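Local coordinates for N-formylglutamate amidohydrolase (Ralstonia eutropha, PDB 2Q7S), which binds a zinc ion and probably acts as a hydrolase of the N-formylglutamate amidohydrolase type, at residues Thr35-Phe41 against Thr76-Tyr81; Val27-Pro31 against Tyr148-Leu152; Asp89-Pro93 against Pro103-Gly107; Ala94-Trp100 against Lys131-Val137. All coordinates share one frame; numbering follows the deposited sequence.

In the fold
From the N terminus, strand 26-30 of the seven-stranded mixed sheet supplies segment 27-31, the first half of interaction 2, which finds its partner on helix 134-163 more than a hundred residues later. All the other contacts fall within that long loop. Interaction 1 closes first, joining the loops that follow strands 26-30 and 71-75, and it touches interaction 2 where Phe-77 packs on Tyr-148. Interactions 3 and 4 cross, their segments alternating along the chain: interaction 3 joins the loops before and after strand 96-97, and interaction 4 pairs that strand with 132-133. Ile-91 packs on Trp-100, Leu-96 and Val-137 where they meet. Interaction 4 uses the start of the same helix, whose later turn serves interaction 2.

Interaction 1: Thr35-Phe41 against Thr76-Tyr81; sequences TFYPADF and TFPRVY
Two CH-pi contacts, each made by a proline, join segment 35-41 to segment 76-81. CG of Pro-78 lies over the centre of the Tyr-37 ring, 3.4 Å from its centroid. In the reverse sense, CG of Pro-38 lies over one face of the Tyr-81 ring at 3.5 Å from the centroid. The two proline rings also meet through their CD atoms, Pro-38 CD being 3.7 Å from Pro-78 CD. A T-shaped aromatic pair follows: the edge of Tyr-81 is directed at the face of Phe-41, with CD1 over the ring centre and the planes at 68°.

The segments are loops leaving neighbouring parallel strands of the central sheet, 26-30 and 71-75, on the side of the fold that holds the zinc; the side chain of Val-80 is about 10 Å from the metal. Leu-50 of helix 47-50 packs on Tyr-37, Phe-41 and Val-80.

Among the polar contacts, Tyr-81 OH donates to Asp-40 OD1 across a very short 2.5 Å, the carboxylate and ring planes nearly parallel, 8° apart, with OD1 near the ring plane at its edge. CG of Tyr-81 is anti to the backbone N (chi1 -177°), which carries the ring across Pro-38 to the aspartate. At the other end of the contact, Phe-36 N donates to Thr-76 O at 3.0 Å, and this carbonyl oxygen also lies in plane at the edge of the Phe-36 ring. A water accepts from Val-80 N and donates weakly to Tyr-37 OH, whose stronger partner is Glu-54.

Interaction 2: Val27-Pro31 against Tyr148-Leu152; sequences VCDSP and YHAAL
The Tyr-148 side chain meets that of Asp-29 at about a right angle, its phenol OH donating to OD2 at 2.5 Å. The carboxylate is turned 49° from the ring plane and accepts through the anti lone pair of OD2, on the side away from OD1; OD2 itself lies near the plane of the ring, at its edge. With CG of Tyr-148 anti to the backbone N (chi1 -178°), the ring extends from the helix toward the strand, bringing its hydroxyl also within 3.1 Å of Asp-29 CB. Pro-31 crosses the end of the phenol obliquely, with CB 3.6 Å from Tyr-148 OH.

Here helix 134-163 packs on the central mixed sheet. Strand 27-30 and helix 148-152 run nearly antiparallel, at 162°, with their axes 10.5 Å apart at closest approach. Pro-31, the first residue after the strand, adjoins the metal site: its side chain is about 5 Å from the zinc and about 4 Å from those of the ligands His-32 and His-172. The other carboxylate oxygen of Asp-29, OD1, is bonded to His-168 and Asn-170 on the adjacent strand 166-174, so the buried acid is gripped from both the helix and the sheet.

Leu-152, one helical turn after the tyrosine, comes across Asp-29 at about a right angle. Its CD1 touches the aspartate CB at 4.0 Å and, at the same distance, Val-27 CG1. Leu-73 of strand 71-75 packs against both Tyr-148 and Leu-152.

Interaction 3: Asp89-Pro93 against Pro103-Gly107; sequences DDIDP and PLAPG
The carbonyl oxygen of Ile-91 is buried against Leu-104 and Pro-106 with no polar partner in the model, approached by carbon atoms of both: Leu-104 CB is 3.5 Å from Ile-91 O, and Pro-106 CB is 3.6 Å from the same oxygen. Leu-104 also crosses the Ile-91 side chain, its CD2 lying 3.9 Å from Ile-91 CB, while its CD1 slides past Pro-93 CD.

Asp-90 is the centre of an inverse gamma turn in this surface contact between irregular loops flanking strand 96-97. With CG set beside the carbonyl carbon (chi1 -165°), its carboxylate is placed to reach Gly-107, and OD1 accepts from Gly-107 N at 3.0 Å, with the donor 39° out of the carboxylate plane. Thr-110 OG1 is a second partner of this oxygen. On the backbone, Ala-105 N donates to Asp-89 O in a nearly straight bond of 2.8 Å.

Two waters extend the grip of Asp-89, one donating to its OD1 and to Ala-105 O, the other to its OD2 and to Pro-103 O. Between these bridges, the methyl group of Ala-105 rests 3.6 Å from Asp-89 OD2.

Interaction 4: Ala94-Trp100 against Lys131-Val137; sequences AQLEGPW and KLTVAEV
At Ala-94 the carbonyl oxygen receives a weak hydrogen bond from Lys-131 NZ, 2.9 Å away; the lysine chain runs extended past the backbone and bends only near its end, at chi4. Gln-95 O then accepts from Leu-132 N at 3.1 Å. Leu-96 pairs with Leu-132 in a parallel bridge. With CG set beside the backbone N (chi1 -58°), its side chain brings CD2 to Val-137 CG2 at 3.8 Å, the side chains crossing at about a right angle. Glu-97 closes the parallel pairing: its N donates to Leu-132 O at 2.6 Å and 171°. Across the bridge with Thr-133, the two side chains lie side by side and point the same way, Glu-97 OE1 reaching 3.4 Å from Thr-133 CG2.

Beyond Gly-98, Pro-99 O faces Val-134 CG2 at 3.4 Å. Trp-100 brings its six-membered ring back to the helix: CE3 meets Val-134 CG1, while CH2 touches Val-137 CG1 at 3.7 Å. The two valines thus hold adjacent parts of the indole.

Strand 132-133 runs directly into helix 134-163 through a capping box. Thr-133 OG1 accepts from Glu-136 N as N-cap, and Thr-133 N donates back to Glu-136 OE1, whose carboxylate also forms a salt bridge with Arg-130. Farther along the helix, Gln-138 and Ile-141 touch Trp-100, and Arg-140 packs on Leu-132, so the short two-stranded parallel sheet sits at the N-terminal end of this long helix, away from the zinc site.

Interaction 1: Thr35-Phe41 against Thr76-Tyr81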
loop_
_atom_site.group_PDB
_atom_site.type_symbol
_atom_site.label_atom_id
_atom_site.label_comp_id
_atom_site.label_asym_id
_atom_site.label_seq_id
_atom_site.Cartn_x
_atom_site.Cartn_y
_atom_site.Cartn_z
ATOM N N THR A 35 7.983 7.081 7.177
ATOM C CA THR A 35 8.971 8.153 6.981
ATOM C C THR A 35 10.101 8.152 8.032
ATOM O O THR A 35 10.906 9.081 8.073
ATOM C CB THR A 35 8.317 9.512 7.086
ATOM O OG1 THR A 35 7.707 9.603 8.373
ATOM C CG2 THR A 35 7.262 9.725 5.973
ATOM N N PHE A 36 10.176 7.108 8.860
ATOM C CA PHE A 36 11.242 6.986 9.872
ATOM C C PHE A 36 12.363 6.110 9.318
ATOM O O PHE A 36 12.243 4.899 9.317
ATOM C CB PHE A 36 10.709 6.409 11.197
ATOM C CG PHE A 36 9.626 7.251 11.853
ATOM C CD1 PHE A 36 8.288 7.054 11.558
ATOM C CD2 PHE A 36 9.964 8.241 12.770
ATOM C CE1 PHE A 36 7.285 7.826 12.165
ATOM C CE2 PHE A 36 8.964 9.030 13.395
ATOM C CZ PHE A 36 7.635 8.826 13.099
ATOM N N TYR A 37 13.442 6.747 8.873
ATOM C CA TYR A 37 14.582 6.086 8.219
ATOM C C TYR A 37 15.557 5.476 9.273
ATOM O O TYR A 37 16.070 6.197 10.140
ATOM C CB TYR A 37 15.283 7.083 7.221
ATOM C CG TYR A 37 14.384 7.382 6.015
ATOM C CD1 TYR A 37 13.226 8.167 6.161
ATOM C CD2 TYR A 37 14.630 6.809 4.763
ATOM C CE1 TYR A 37 12.344 8.398 5.081
ATOM C CE2 TYR A 37 13.763 7.040 3.670
ATOM C CZ TYR A 37 12.613 7.825 3.847
ATOM O OH TYR A 37 11.729 8.053 2.800
ATOM N N PRO A 38 15.752 4.144 9.240
ATOM C CA PRO A 38 16.736 3.473 10.093
ATOM C C PRO A 38 18.184 3.971 9.957
ATOM O O PRO A 38 18.658 4.212 8.851
ATOM C CB PRO A 38 16.635 2.017 9.653
ATOM C CG PRO A 38 15.278 1.881 9.166
ATOM C CD PRO A 38 15.011 3.151 8.449
ATOM N N ALA A 39 18.868 4.079 11.092
ATOM C CA ALA A 39 20.262 4.511 11.130
ATOM C C ALA A 39 21.145 3.608 10.266
ATOM O O ALA A 39 22.129 4.057 9.693
ATOM C CB ALA A 39 20.766 4.549 12.590
ATOM N N ASP A 40 20.787 2.336 10.151
ATOM C CA ASP A 40 21.654 1.361 9.453
ATOM C C ASP A 40 21.396 1.248 7.943
ATOM O O ASP A 40 21.876 0.316 7.288
ATOM C CB ASP A 40 21.563 -0.015 10.119
ATOM C CG ASP A 40 20.143 -0.589 10.104
ATOM O OD1 ASP A 40 19.309 -0.164 9.277
ATOM O OD2 ASP A 40 19.867 -1.468 10.940
ATOM N N PHE A 41 20.666 2.213 7.394
ATOM C CA PHE A 41 20.391 2.257 5.958
ATOM C C PHE A 41 21.682 2.081 5.157
ATOM O O PHE A 41 21.765 1.224 4.288
ATOM C CB PHE A 41 19.689 3.592 5.598
ATOM C CG PHE A 41 18.706 3.486 4.460
ATOM C CD1 PHE A 41 19.033 2.819 3.290
ATOM C CD2 PHE A 41 17.444 4.053 4.571
ATOM C CE1 PHE A 41 18.154 2.737 2.254
ATOM C CE2 PHE A 41 16.537 3.966 3.527
ATOM C CZ PHE A 41 16.901 3.310 2.364
ATOM N N THR A 76 5.938 2.243 9.652
ATOM C CA THR A 76 6.648 3.444 10.115
ATOM C C THR A 76 8.037 3.531 9.441
ATOM O O THR A 76 8.643 4.595 9.360
ATOM C CB THR A 76 6.812 3.504 11.666
ATOM O OG1 THR A 76 7.415 2.310 12.105
ATOM C CG2 THR A 76 5.478 3.664 12.418
ATOM N N PHE A 77 8.514 2.398 8.944
ATOM C CA PHE A 77 9.764 2.341 8.210
ATOM C C PHE A 77 9.504 2.675 6.754
ATOM O O PHE A 77 8.381 2.469 6.273
ATOM C CB PHE A 77 10.409 0.975 8.314
ATOM C CG PHE A 77 9.519 -0.144 7.934
ATOM C CD1 PHE A 77 8.659 -0.712 8.899
ATOM C CD2 PHE A 77 9.505 -0.645 6.633
ATOM C CE1 PHE A 77 7.797 -1.670 8.589
ATOM C CE2 PHE A 77 8.635 -1.670 6.330
ATOM C CZ PHE A 77 7.805 -2.197 7.293
ATOM N N PRO A 78 10.550 3.111 6.029
ATOM C CA PRO A 78 10.335 3.484 4.648
ATOM C C PRO A 78 10.329 2.277 3.724
ATOM O O PRO A 78 11.117 1.324 3.901
ATOM C CB PRO A 78 11.500 4.441 4.344
ATOM C CG PRO A 78 12.373 4.467 5.618
ATOM C CD PRO A 78 11.970 3.280 6.411
ATOM N N ARG A 79 9.449 2.316 2.726
ATOM C CA ARG A 79 9.371 1.240 1.756
ATOM C C ARG A 79 10.635 1.068 0.924
ATOM O O ARG A 79 10.841 -0.033 0.393
ATOM C CB ARG A 79 8.148 1.394 0.848
ATOM C CG ARG A 79 8.189 2.519 -0.101
ATOM C CD ARG A 79 8.763 2.133 -1.432
ATOM N NE ARG A 79 7.929 1.295 -2.276
ATOM C CZ ARG A 79 7.097 1.702 -3.233
ATOM N NH1 ARG A 79 6.893 2.984 -3.476
ATOM N NH2 ARG A 79 6.451 0.804 -3.955
ATOM N N VAL A 80 11.418 2.163 0.766
ATOM C CA VAL A 80 12.713 2.129 0.088
ATOM C C VAL A 80 13.784 1.416 0.922
ATOM O O VAL A 80 14.862 1.091 0.409
ATOM C CB VAL A 80 13.215 3.548 -0.269
ATOM C CG1 VAL A 80 14.600 3.475 -0.881
ATOM C CG2 VAL A 80 12.228 4.234 -1.224
ATOM N N TYR A 81 13.494 1.190 2.201
ATOM C CA TYR A 81 14.341 0.388 3.095
ATOM C C TYR A 81 13.983 -1.089 3.014
ATOM O O TYR A 81 14.842 -1.959 2.767
ATOM C CB TYR A 81 14.198 0.893 4.508
ATOM C CG TYR A 81 15.054 0.216 5.553
ATOM C CD1 TYR A 81 16.430 0.464 5.633
ATOM C CD2 TYR A 81 14.485 -0.632 6.498
ATOM C CE1 TYR A 81 17.209 -0.110 6.628
ATOM C CE2 TYR A 81 15.275 -1.248 7.471
ATOM C CZ TYR A 81 16.620 -0.962 7.554
ATOM O OH TYR A 81 17.394 -1.538 8.538
HETATM O O HOH W 1 10.353 5.230 1.316
#

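Interaction 2: Val27-Pro31 against Tyr148-Leu152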
loop_
_atom_site.group_PDB
_atom_site.type_symbol
_atom_site.label_atom_id
_atom_site.label_comp_id
_atom_site.label_asym_id
_atom_site.label_seq_id
_atom_site.Cartn_x
_atom_site.Cartn_y
_atom_site.Cartn_z
ATOM N N VAL A 27 -10.336 -4.306 6.773
ATOM C CA VAL A 27 -8.945 -4.222 7.250
ATOM C C VAL A 27 -8.179 -3.473 6.162
ATOM O O VAL A 27 -8.248 -3.857 4.989
ATOM C CB VAL A 27 -8.339 -5.621 7.448
ATOM C CG1 VAL A 27 -6.838 -5.554 7.833
ATOM C CG2 VAL A 27 -9.144 -6.387 8.464
ATOM N N CYS A 28 -7.466 -2.409 6.551
ATOM C CA CYS A 28 -6.817 -1.514 5.594
ATOM C C CYS A 28 -5.343 -1.383 5.925
ATOM O O CYS A 28 -4.998 -1.199 7.088
ATOM C CB CYS A 28 -7.514 -0.160 5.577
ATOM S SG CYS A 28 -9.212 -0.241 5.093
ATOM N N ASP A 29 -4.447 -1.559 4.938
ATOM C CA ASP A 29 -3.060 -1.275 5.225
ATOM C C ASP A 29 -2.420 -0.226 4.293
ATOM O O ASP A 29 -2.753 -0.158 3.152
ATOM C CB ASP A 29 -2.236 -2.520 5.367
ATOM C CG ASP A 29 -1.844 -3.112 4.086
ATOM O OD1 ASP A 29 -2.745 -3.404 3.294
ATOM O OD2 ASP A 29 -0.617 -3.345 3.903
ATOM N N SER A 30 -1.545 0.591 4.886
ATOM C CA SER A 30 -0.755 1.614 4.193
ATOM C C SER A 30 0.723 1.147 4.367
ATOM O O SER A 30 1.440 1.550 5.328
ATOM C CB SER A 30 -1.036 3.004 4.786
ATOM O OG SER A 30 -0.253 4.075 4.263
ATOM N N PRO A 31 1.220 0.359 3.403
ATOM C CA PRO A 31 2.604 -0.178 3.520
ATOM C C PRO A 31 3.745 0.804 3.206
ATOM O O PRO A 31 4.900 0.516 3.485
ATOM C CB PRO A 31 2.616 -1.318 2.498
ATOM C CG PRO A 31 1.596 -0.912 1.496
ATOM C CD PRO A 31 0.525 -0.145 2.202
ATOM N N TYR A 148 5.218 -6.282 10.554
ATOM C CA TYR A 148 4.200 -5.663 9.758
ATOM C C TYR A 148 3.269 -6.721 9.188
ATOM O O TYR A 148 2.036 -6.637 9.339
ATOM C CB TYR A 148 4.808 -4.825 8.627
ATOM C CG TYR A 148 3.761 -4.108 7.786
ATOM C CD1 TYR A 148 3.331 -2.841 8.128
ATOM C CD2 TYR A 148 3.192 -4.713 6.667
ATOM C CE1 TYR A 148 2.357 -2.182 7.375
ATOM C CE2 TYR A 148 2.266 -4.038 5.891
ATOM C CZ TYR A 148 1.828 -2.787 6.275
ATOM O OH TYR A 148 0.881 -2.101 5.534
ATOM N N HIS A 149 3.828 -7.725 8.517
ATOM C CA HIS A 149 2.965 -8.742 7.912
ATOM C C HIS A 149 2.217 -9.639 8.893
ATOM O O HIS A 149 1.010 -9.940 8.672
ATOM C CB HIS A 149 3.682 -9.532 6.803
ATOM C CG HIS A 149 3.429 -8.923 5.475
ATOM N ND1 HIS A 149 2.392 -9.330 4.668
ATOM C CD2 HIS A 149 3.943 -7.805 4.901
ATOM C CE1 HIS A 149 2.314 -8.519 3.621
ATOM N NE2 HIS A 149 3.229 -7.573 3.746
ATOM N N ALA A 150 2.849 -10.005 10.002
ATOM C CA ALA A 150 2.106 -10.683 11.098
ATOM C C ALA A 150 0.866 -9.866 11.573
ATOM O O ALA A 150 -0.207 -10.449 11.822
ATOM C CB ALA A 150 3.007 -11.017 12.284
ATOM N N ALA A 151 1.004 -8.540 11.640
ATOM C CA ALA A 151 -0.092 -7.657 12.125
ATOM C C ALA A 151 -1.199 -7.693 11.094
ATOM O O ALA A 151 -2.364 -7.801 11.467
ATOM C CB ALA A 151 0.371 -6.223 12.330
ATOM N N LEU A 152 -0.829 -7.613 9.804
ATOM C CA LEU A 152 -1.819 -7.683 8.678
ATOM C C LEU A 152 -2.553 -9.018 8.680
ATOM O O LEU A 152 -3.779 -9.069 8.591
ATOM C CB LEU A 152 -1.182 -7.438 7.318
ATOM C CG LEU A 152 -2.105 -7.395 6.075
ATOM C CD1 LEU A 152 -3.222 -6.293 6.212
ATOM C CD2 LEU A 152 -1.304 -7.203 4.838
#

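Interaction 3: Asp89-Pro93 against Pro103-Gly107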
loop_
_atom_site.group_PDB
_atom_site.type_symbol
_atom_site.label_atom_id
_atom_site.label_comp_id
_atom_site.label_asym_id
_atom_site.label_seq_id
_atom_site.Cartn_x
_atom_site.Cartn_y
_atom_site.Cartn_z
ATOM N N ASP A 89 10.587 -13.321 -1.605
ATOM C CA ASP A 89 11.479 -13.857 -2.612
ATOM C C ASP A 89 11.677 -12.903 -3.799
ATOM O O ASP A 89 12.305 -13.268 -4.774
ATOM C CB ASP A 89 11.045 -15.258 -3.054
ATOM C CG ASP A 89 9.691 -15.286 -3.761
ATOM O OD1 ASP A 89 8.965 -14.256 -3.804
ATOM O OD2 ASP A 89 9.365 -16.373 -4.270
ATOM N N ASP A 90 11.189 -11.672 -3.660
ATOM C CA ASP A 90 11.264 -10.647 -4.719
ATOM C C ASP A 90 12.529 -9.802 -4.557
ATOM O O ASP A 90 12.488 -8.603 -4.365
ATOM C CB ASP A 90 10.002 -9.799 -4.725
ATOM C CG ASP A 90 9.851 -8.992 -5.976
ATOM O OD1 ASP A 90 10.704 -9.075 -6.898
ATOM O OD2 ASP A 90 8.832 -8.301 -6.056
ATOM N N ILE A 91 13.664 -10.505 -4.691
ATOM C CA ILE A 91 14.995 -9.985 -4.539
ATOM C C ILE A 91 15.784 -10.484 -5.732
ATOM O O ILE A 91 15.664 -11.636 -6.103
ATOM C CB ILE A 91 15.710 -10.551 -3.298
ATOM C CG1 ILE A 91 14.910 -10.284 -2.018
ATOM C CG2 ILE A 91 17.112 -9.974 -3.264
ATOM C CD1 ILE A 91 15.358 -11.044 -0.759
ATOM N N ASP A 92 16.582 -9.609 -6.335
ATOM C CA ASP A 92 17.493 -9.979 -7.397
ATOM C C ASP A 92 18.798 -10.422 -6.745
ATOM O O ASP A 92 19.405 -9.635 -6.029
ATOM C CB ASP A 92 17.736 -8.765 -8.298
ATOM C CG ASP A 92 18.779 -9.015 -9.395
ATOM O OD1 ASP A 92 19.269 -10.145 -9.562
ATOM O OD2 ASP A 92 19.115 -8.042 -10.106
ATOM N N PRO A 93 19.237 -11.686 -6.983
ATOM C CA PRO A 93 20.512 -12.202 -6.483
ATOM C C PRO A 93 21.711 -11.267 -6.615
ATOM O O PRO A 93 22.606 -11.277 -5.763
ATOM C CB PRO A 93 20.754 -13.420 -7.374
ATOM C CG PRO A 93 19.463 -13.867 -7.805
ATOM C CD PRO A 93 18.497 -12.731 -7.714
ATOM N N PRO A 103 15.327 -20.170 -2.991
ATOM C CA PRO A 103 15.067 -19.641 -4.325
ATOM C C PRO A 103 14.486 -18.231 -4.329
ATOM O O PRO A 103 13.596 -17.890 -3.510
ATOM C CB PRO A 103 14.052 -20.638 -4.912
ATOM C CG PRO A 103 14.124 -21.809 -4.077
ATOM C CD PRO A 103 14.592 -21.430 -2.753
ATOM N N LEU A 104 14.998 -17.410 -5.252
ATOM C CA LEU A 104 14.520 -16.050 -5.448
ATOM C C LEU A 104 13.773 -15.998 -6.770
ATOM O O LEU A 104 14.097 -16.733 -7.689
ATOM C CB LEU A 104 15.697 -15.079 -5.435
ATOM C CG LEU A 104 16.292 -14.886 -4.025
ATOM C CD1 LEU A 104 17.467 -13.937 -4.039
ATOM C CD2 LEU A 104 15.228 -14.385 -3.122
ATOM N N ALA A 105 12.744 -15.159 -6.819
ATOM C CA ALA A 105 11.818 -15.047 -7.945
ATOM C C ALA A 105 11.525 -13.561 -8.163
ATOM O O ALA A 105 10.396 -13.092 -7.926
ATOM C CB ALA A 105 10.566 -15.781 -7.649
ATOM N N PRO A 106 12.549 -12.795 -8.564
ATOM C CA PRO A 106 12.334 -11.366 -8.775
ATOM C C PRO A 106 11.379 -11.024 -9.960
ATOM O O PRO A 106 11.390 -11.691 -10.990
ATOM C CB PRO A 106 13.747 -10.845 -9.046
ATOM C CG PRO A 106 14.511 -12.036 -9.652
ATOM C CD PRO A 106 13.936 -13.217 -8.885
ATOM N N GLY A 107 10.575 -9.980 -9.800
ATOM C CA GLY A 107 9.689 -9.473 -10.860
ATOM C C GLY A 107 10.192 -8.160 -11.452
ATOM O O GLY A 107 11.383 -8.030 -11.765
HETATM O O HOH W 2 8.473 -12.791 -6.131
HETATM O O HOH W 3 10.914 -18.559 -4.645
#

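Interaction 4: Ala94-Trp100 against Lys131-Val137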
loop_
_atom_site.group_PDB
_atom_site.type_symbol
_atom_site.label_atom_id
_atom_site.label_comp_id
_atom_site.label_asym_id
_atom_site.label_seq_id
_atom_site.Cartn_x
_atom_site.Cartn_y
_atom_site.Cartn_z
ATOM N N ALA A 94 21.733 -10.479 -7.687
ATOM C CA ALA A 94 22.847 -9.602 -7.958
ATOM C C ALA A 94 22.922 -8.411 -7.043
ATOM O O ALA A 94 23.935 -7.741 -7.035
ATOM C CB ALA A 94 22.822 -9.139 -9.402
ATOM N N GLN A 95 21.870 -8.121 -6.280
ATOM C CA GLN A 95 21.936 -7.030 -5.319
ATOM C C GLN A 95 22.568 -7.437 -3.983
ATOM O O GLN A 95 22.888 -6.578 -3.173
ATOM C CB GLN A 95 20.567 -6.322 -5.160
ATOM C CG GLN A 95 19.464 -7.004 -4.391
ATOM C CD GLN A 95 18.127 -6.224 -4.463
ATOM O OE1 GLN A 95 17.087 -6.749 -4.920
ATOM N NE2 GLN A 95 18.166 -4.962 -4.039
ATOM N N LEU A 96 22.780 -8.739 -3.787
ATOM C CA LEU A 96 23.306 -9.297 -2.540
ATOM C C LEU A 96 24.782 -9.697 -2.649
ATOM O O LEU A 96 25.235 -10.161 -3.685
ATOM C CB LEU A 96 22.491 -10.534 -2.134
ATOM C CG LEU A 96 20.990 -10.299 -1.934
ATOM C CD1 LEU A 96 20.292 -11.560 -1.374
ATOM C CD2 LEU A 96 20.811 -9.160 -1.019
ATOM N N GLU A 97 25.517 -9.476 -1.566
ATOM C CA GLU A 97 26.869 -9.973 -1.417
ATOM C C GLU A 97 26.638 -11.336 -0.821
ATOM O O GLU A 97 26.117 -11.439 0.307
ATOM C CB GLU A 97 27.669 -9.110 -0.449
ATOM C CG GLU A 97 29.134 -9.468 -0.361
ATOM C CD GLU A 97 29.631 -9.645 1.060
ATOM O OE1 GLU A 97 28.807 -9.900 1.961
ATOM O OE2 GLU A 97 30.868 -9.571 1.269
ATOM N N GLY A 98 26.983 -12.374 -1.588
ATOM C CA GLY A 98 26.667 -13.747 -1.215
ATOM C C GLY A 98 25.354 -14.298 -1.756
ATOM O O GLY A 98 24.486 -13.550 -2.231
ATOM N N PRO A 99 25.171 -15.619 -1.622
ATOM C CA PRO A 99 23.995 -16.308 -2.136
ATOM C C PRO A 99 22.853 -16.383 -1.092
ATOM O O PRO A 99 23.088 -16.566 0.112
ATOM C CB PRO A 99 24.543 -17.698 -2.434
ATOM C CG PRO A 99 25.505 -17.929 -1.261
ATOM C CD PRO A 99 26.058 -16.551 -0.893
ATOM N N TRP A 100 21.620 -16.253 -1.564
ATOM C CA TRP A 100 20.455 -16.305 -0.691
ATOM C C TRP A 100 20.162 -17.777 -0.395
ATOM O O TRP A 100 20.372 -18.622 -1.263
ATOM C CB TRP A 100 19.283 -15.664 -1.398
ATOM C CG TRP A 100 18.131 -15.335 -0.544
ATOM C CD1 TRP A 100 16.892 -15.905 -0.604
ATOM C CD2 TRP A 100 18.068 -14.345 0.490
ATOM N NE1 TRP A 100 16.067 -15.319 0.289
ATOM C CE2 TRP A 100 16.755 -14.373 0.999
ATOM C CE3 TRP A 100 18.982 -13.431 1.026
ATOM C CZ2 TRP A 100 16.333 -13.537 2.021
ATOM C CZ3 TRP A 100 18.541 -12.558 2.026
ATOM C CH2 TRP A 100 17.261 -12.631 2.527
ATOM N N LYS A 131 27.108 -3.913 -2.535
ATOM C CA LYS A 131 26.083 -4.945 -2.449
ATOM C C LYS A 131 25.724 -5.197 -0.996
ATOM O O LYS A 131 26.594 -5.214 -0.129
ATOM C CB LYS A 131 26.575 -6.234 -3.104
ATOM C CG LYS A 131 26.671 -6.123 -4.608
ATOM C CD LYS A 131 27.221 -7.357 -5.230
ATOM C CE LYS A 131 26.995 -7.356 -6.751
ATOM N NZ LYS A 131 26.695 -8.755 -7.225
ATOM N N LEU A 132 24.439 -5.406 -0.726
ATOM C CA LEU A 132 23.975 -5.642 0.637
ATOM C C LEU A 132 24.307 -7.065 1.021
ATOM O O LEU A 132 24.383 -7.956 0.176
ATOM C CB LEU A 132 22.474 -5.340 0.793
ATOM C CG LEU A 132 21.961 -4.072 0.090
ATOM C CD1 LEU A 132 20.563 -3.773 0.553
ATOM C CD2 LEU A 132 22.841 -2.884 0.337
ATOM N N THR A 133 24.590 -7.287 2.288
ATOM C CA THR A 133 24.912 -8.644 2.707
ATOM C C THR A 133 23.602 -9.429 2.829
ATOM O O THR A 133 22.510 -8.839 2.982
ATOM C CB THR A 133 25.721 -8.704 4.017
ATOM O OG1 THR A 133 24.904 -8.247 5.088
ATOM C CG2 THR A 133 27.012 -7.860 3.921
ATOM N N VAL A 134 23.697 -10.751 2.753
ATOM C CA VAL A 134 22.539 -11.606 3.044
ATOM C C VAL A 134 22.000 -11.290 4.456
ATOM O O VAL A 134 20.809 -11.004 4.638
ATOM C CB VAL A 134 22.886 -13.081 2.840
ATOM C CG1 VAL A 134 21.808 -14.034 3.455
ATOM C CG2 VAL A 134 23.030 -13.358 1.376
ATOM N N ALA A 135 22.909 -11.272 5.435
ATOM C CA ALA A 135 22.598 -10.999 6.840
ATOM C C ALA A 135 21.842 -9.702 7.033
ATOM O O ALA A 135 20.886 -9.647 7.793
ATOM C CB ALA A 135 23.934 -11.040 7.705
ATOM N N GLU A 136 22.256 -8.645 6.327
ATOM C CA GLU A 136 21.671 -7.339 6.459
ATOM C C GLU A 136 20.211 -7.311 5.973
ATOM O O GLU A 136 19.313 -6.740 6.616
ATOM C CB GLU A 136 22.584 -6.328 5.746
ATOM C CG GLU A 136 21.951 -5.300 4.914
ATOM C CD GLU A 136 22.976 -4.319 4.335
ATOM O OE1 GLU A 136 24.139 -4.736 4.045
ATOM O OE2 GLU A 136 22.584 -3.137 4.177
ATOM N N VAL A 137 19.958 -7.978 4.856
ATOM C CA VAL A 137 18.649 -8.042 4.322
ATOM C C VAL A 137 17.785 -8.939 5.222
ATOM O O VAL A 137 16.659 -8.604 5.542
ATOM C CB VAL A 137 18.723 -8.532 2.844
ATOM C CG1 VAL A 137 17.330 -8.901 2.282
ATOM C CG2 VAL A 137 19.403 -7.428 2.009
#